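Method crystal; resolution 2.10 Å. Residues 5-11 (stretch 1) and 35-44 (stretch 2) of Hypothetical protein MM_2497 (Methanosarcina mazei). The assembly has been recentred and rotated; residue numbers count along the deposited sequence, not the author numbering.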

# COMPACT_ATOMS: atom_id res chain seq x y z
N ARG A 5 0.01 -19.65 17.80
CA ARG A 5 0.02 -20.41 16.56
C ARG A 5 -0.13 -19.50 15.28
O ARG A 5 -0.68 -18.41 15.33
CB ARG A 5 -1.02 -21.52 16.60
CG ARG A 5 -2.37 -21.02 16.82
CD ARG A 5 -3.16 -21.88 17.75
NE ARG A 5 -3.66 -23.10 17.12
CZ ARG A 5 -3.43 -24.32 17.60
NH1 ARG A 5 -2.70 -24.47 18.69
NH2 ARG A 5 -3.93 -25.39 16.99
N ALA A 6 0.41 -19.96 14.18
CA ALA A 6 0.24 -19.23 12.94
C ALA A 6 -0.21 -20.23 11.92
O ALA A 6 0.40 -21.30 11.86
CB ALA A 6 1.53 -18.50 12.50
N VAL A 7 -1.21 -19.83 11.10
CA VAL A 7 -1.85 -20.61 10.03
C VAL A 7 -1.82 -19.82 8.70
O VAL A 7 -1.96 -18.56 8.67
CB VAL A 7 -3.29 -21.04 10.46
CG1 VAL A 7 -4.30 -19.90 10.51
CG2 VAL A 7 -3.85 -22.18 9.67
N ILE A 8 -1.55 -20.56 7.63
CA ILE A 8 -1.47 -20.06 6.26
C ILE A 8 -2.44 -20.90 5.45
O ILE A 8 -2.23 -22.04 5.27
CB ILE A 8 -0.04 -20.23 5.58
CG1 ILE A 8 1.11 -19.53 6.36
CG2 ILE A 8 -0.02 -19.77 4.14
CD1 ILE A 8 2.44 -20.17 6.07
N PRO A 9 -3.57 -20.33 5.06
CA PRO A 9 -4.50 -20.91 4.06
C PRO A 9 -3.81 -21.02 2.69
O PRO A 9 -3.23 -20.04 2.19
CB PRO A 9 -5.66 -19.87 4.03
CG PRO A 9 -5.10 -18.59 4.66
CD PRO A 9 -3.98 -19.01 5.59
N TYR A 10 -3.77 -22.20 2.11
CA TYR A 10 -3.00 -22.40 0.88
C TYR A 10 -3.62 -23.51 0.01
O TYR A 10 -3.97 -24.58 0.51
CB TYR A 10 -1.56 -22.79 1.22
CG TYR A 10 -0.67 -23.03 0.05
CD1 TYR A 10 -0.31 -21.96 -0.82
CD2 TYR A 10 -0.14 -24.33 -0.22
CE1 TYR A 10 0.50 -22.15 -1.90
CE2 TYR A 10 0.69 -24.52 -1.32
CZ TYR A 10 1.02 -23.41 -2.13
OH TYR A 10 1.81 -23.56 -3.20
N LYS A 11 -3.72 -23.29 -1.30
CA LYS A 11 -4.08 -24.35 -2.25
C LYS A 11 -3.25 -24.09 -3.49
O LYS A 11 -3.46 -23.07 -4.18
CB LYS A 11 -5.62 -24.34 -2.53
CG LYS A 11 -6.18 -25.10 -3.78
CD LYS A 11 -7.76 -25.23 -3.65
CE LYS A 11 -8.63 -25.74 -4.84
NZ LYS A 11 -7.99 -26.84 -5.53
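Stretch 2 35-44: MLNQVISSLK

Stretch 2 is helical throughout, from Met 35 to Lys 44, and belongs to a longer helix that starts before it and runs on after it. Its phi/psi values stay close to -60/-45, and the backbone repeats the i to i+4 pattern without a break: Val 39 N donates to Met 35 O at 3.1 Å, Ile 40 N to Leu 36 O at 2.9 Å, and so on to Lys 44 N, which reaches Ile 40 O at 3.0 Å. Stretch 1 is a strand from Arg 5 to Pro 9, followed by Tyr 10 and Lys 11 in a loop or turn. The helix axis lies nearly antiparallel to the strand axis, with 172° between their N-to-C directions and a closest approach of 10.5 Å. At that spacing the backbones do not touch; the gap is filled by side chains.

The antiparallel course sets the order of the pairs. The start of the strand faces the end of the helical segment, with Ala 6 CA 8.0 Å from Leu 43 CA, and the residue just past the strand faces its beginning, with Tyr 10 CA 7.9 Å from Leu 36 CA. Both segments contribute by their own periodicity. In stretch 1 every second residue, Ala 6, Ile 8 and Tyr 10, directs its CA-to-CB bond toward the helix, while Val 7 and Pro 9 point away. In the helix the residues directed toward stretch 1 are Leu 36, Val 39 and Leu 43, spaced by three and four so that they return to the same side of the helix; Ile 40 points sideways yet still makes contact.

Ile 8 is the hub, touching four helix residues. Its chi1 is m and its chi2 t, and CD1 lies 3.6 Å from Ile 40 CG1, 3.7 Å from Leu 43 CD1 and 4.2 Å from Val 39 CG1. Its other branch packs too, CG2 coming to 3.6 Å from Leu 36 CD1. A single beta-branched side chain thus spans about two turns of helix.

At one end, Ala 6 makes a looser contact: its CB lies 4.4 Å from Leu 43 CD1, the same methyl that meets Ile 8. At the other end the tyrosine ring supplies a flat surface. Leu 36 CD2 sits over one face of Tyr 10, 3.6 Å from the ring centroid and 19° off the ring normal, a CH-pi contact, with Tyr 10 CE2 as the closest ring atom at 3.5 Å. Leu 36, with chi1 t and chi2 p, thus serves two neighbours: CD2 lies over the ring, while CD1 meets Ile 8 CG2 and also comes within 3.9 Å of Tyr 10 CG.

No hydrogen bond joins the two stretches, and the 317 Å² buried between them rests on apolar packing. The polar side chains of Asn 37, Gln 38, Ser 41, Ser 42 and Lys 44 make no contact with stretch 1. The rule to read here is that strand alternation and helical spacing, matched in register, let a few apolar side chains define the contact.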

# COMPACT_ATOMS: atom_id res chain seq x y z
N MSE A 35 6.11 -18.24 -3.26
CA MSE A 35 5.58 -17.24 -2.31
C MSE A 35 5.29 -17.87 -0.99
O MSE A 35 5.66 -17.29 0.02
CB MSE A 35 4.37 -16.52 -2.85
CG MSE A 35 4.77 -15.50 -3.91
SE MSE A 35 3.31 -14.31 -4.32
CE MSE A 35 1.96 -15.49 -5.18
N LEU A 36 4.69 -19.07 -0.97
CA LEU A 36 4.43 -19.79 0.31
C LEU A 36 5.67 -19.92 1.15
O LEU A 36 5.65 -19.70 2.39
CB LEU A 36 3.87 -21.21 0.03
CG LEU A 36 3.49 -22.10 1.23
CD1 LEU A 36 2.30 -21.51 2.06
CD2 LEU A 36 3.24 -23.64 0.84
N ASN A 37 6.72 -20.43 0.49
CA ASN A 37 7.98 -20.71 1.15
C ASN A 37 8.61 -19.50 1.78
O ASN A 37 9.28 -19.64 2.80
CB ASN A 37 8.96 -21.39 0.17
CG ASN A 37 8.60 -22.80 -0.05
OD1 ASN A 37 8.04 -23.44 0.84
ND2 ASN A 37 8.83 -23.30 -1.23
N GLN A 38 8.51 -18.36 1.12
CA GLN A 38 9.01 -17.11 1.64
C GLN A 38 8.21 -16.62 2.89
O GLN A 38 8.79 -16.14 3.88
CB GLN A 38 8.94 -16.05 0.54
CG GLN A 38 9.98 -16.22 -0.64
CD GLN A 38 10.34 -14.90 -1.21
OE1 GLN A 38 9.82 -14.47 -2.25
NE2 GLN A 38 11.17 -14.18 -0.48
N VAL A 39 6.88 -16.73 2.83
CA VAL A 39 6.03 -16.50 4.06
C VAL A 39 6.36 -17.39 5.24
O VAL A 39 6.50 -16.84 6.35
CB VAL A 39 4.52 -16.59 3.76
CG1 VAL A 39 3.68 -16.34 5.00
CG2 VAL A 39 4.20 -15.66 2.60
N ILE A 40 6.51 -18.71 5.03
CA ILE A 40 6.91 -19.59 6.10
C ILE A 40 8.33 -19.20 6.60
O ILE A 40 8.56 -19.10 7.79
CB ILE A 40 6.97 -21.11 5.71
CG1 ILE A 40 5.60 -21.66 5.30
CG2 ILE A 40 7.57 -21.91 6.85
CD1 ILE A 40 5.67 -22.87 4.30
N SER A 41 9.23 -18.89 5.71
CA SER A 41 10.52 -18.37 6.20
C SER A 41 10.40 -17.06 7.01
O SER A 41 11.12 -16.84 8.02
CB SER A 41 11.46 -18.18 5.03
OG SER A 41 12.70 -17.69 5.58
N SER A 42 9.48 -16.15 6.63
CA SER A 42 9.33 -14.98 7.52
C SER A 42 8.76 -15.28 8.88
O SER A 42 9.15 -14.62 9.88
CB SER A 42 8.58 -13.84 6.88
OG SER A 42 9.37 -13.30 5.91
N LEU A 43 7.85 -16.23 8.95
CA LEU A 43 7.26 -16.62 10.22
C LEU A 43 8.34 -17.25 11.11
O LEU A 43 8.37 -17.01 12.32
CB LEU A 43 6.07 -17.59 10.04
CG LEU A 43 4.91 -16.97 9.26
CD1 LEU A 43 3.84 -18.01 8.74
CD2 LEU A 43 4.23 -15.85 10.05
N LYS A 44 9.21 -18.05 10.49
CA LYS A 44 10.21 -18.73 11.28
C LYS A 44 11.21 -17.64 11.70
O LYS A 44 11.52 -17.52 12.89
CB LYS A 44 10.80 -19.91 10.49
CG LYS A 44 9.90 -21.14 10.48
CD LYS A 44 9.57 -21.59 11.96
CE LYS A 44 9.55 -23.10 12.24
NZ LYS A 44 10.13 -24.03 11.13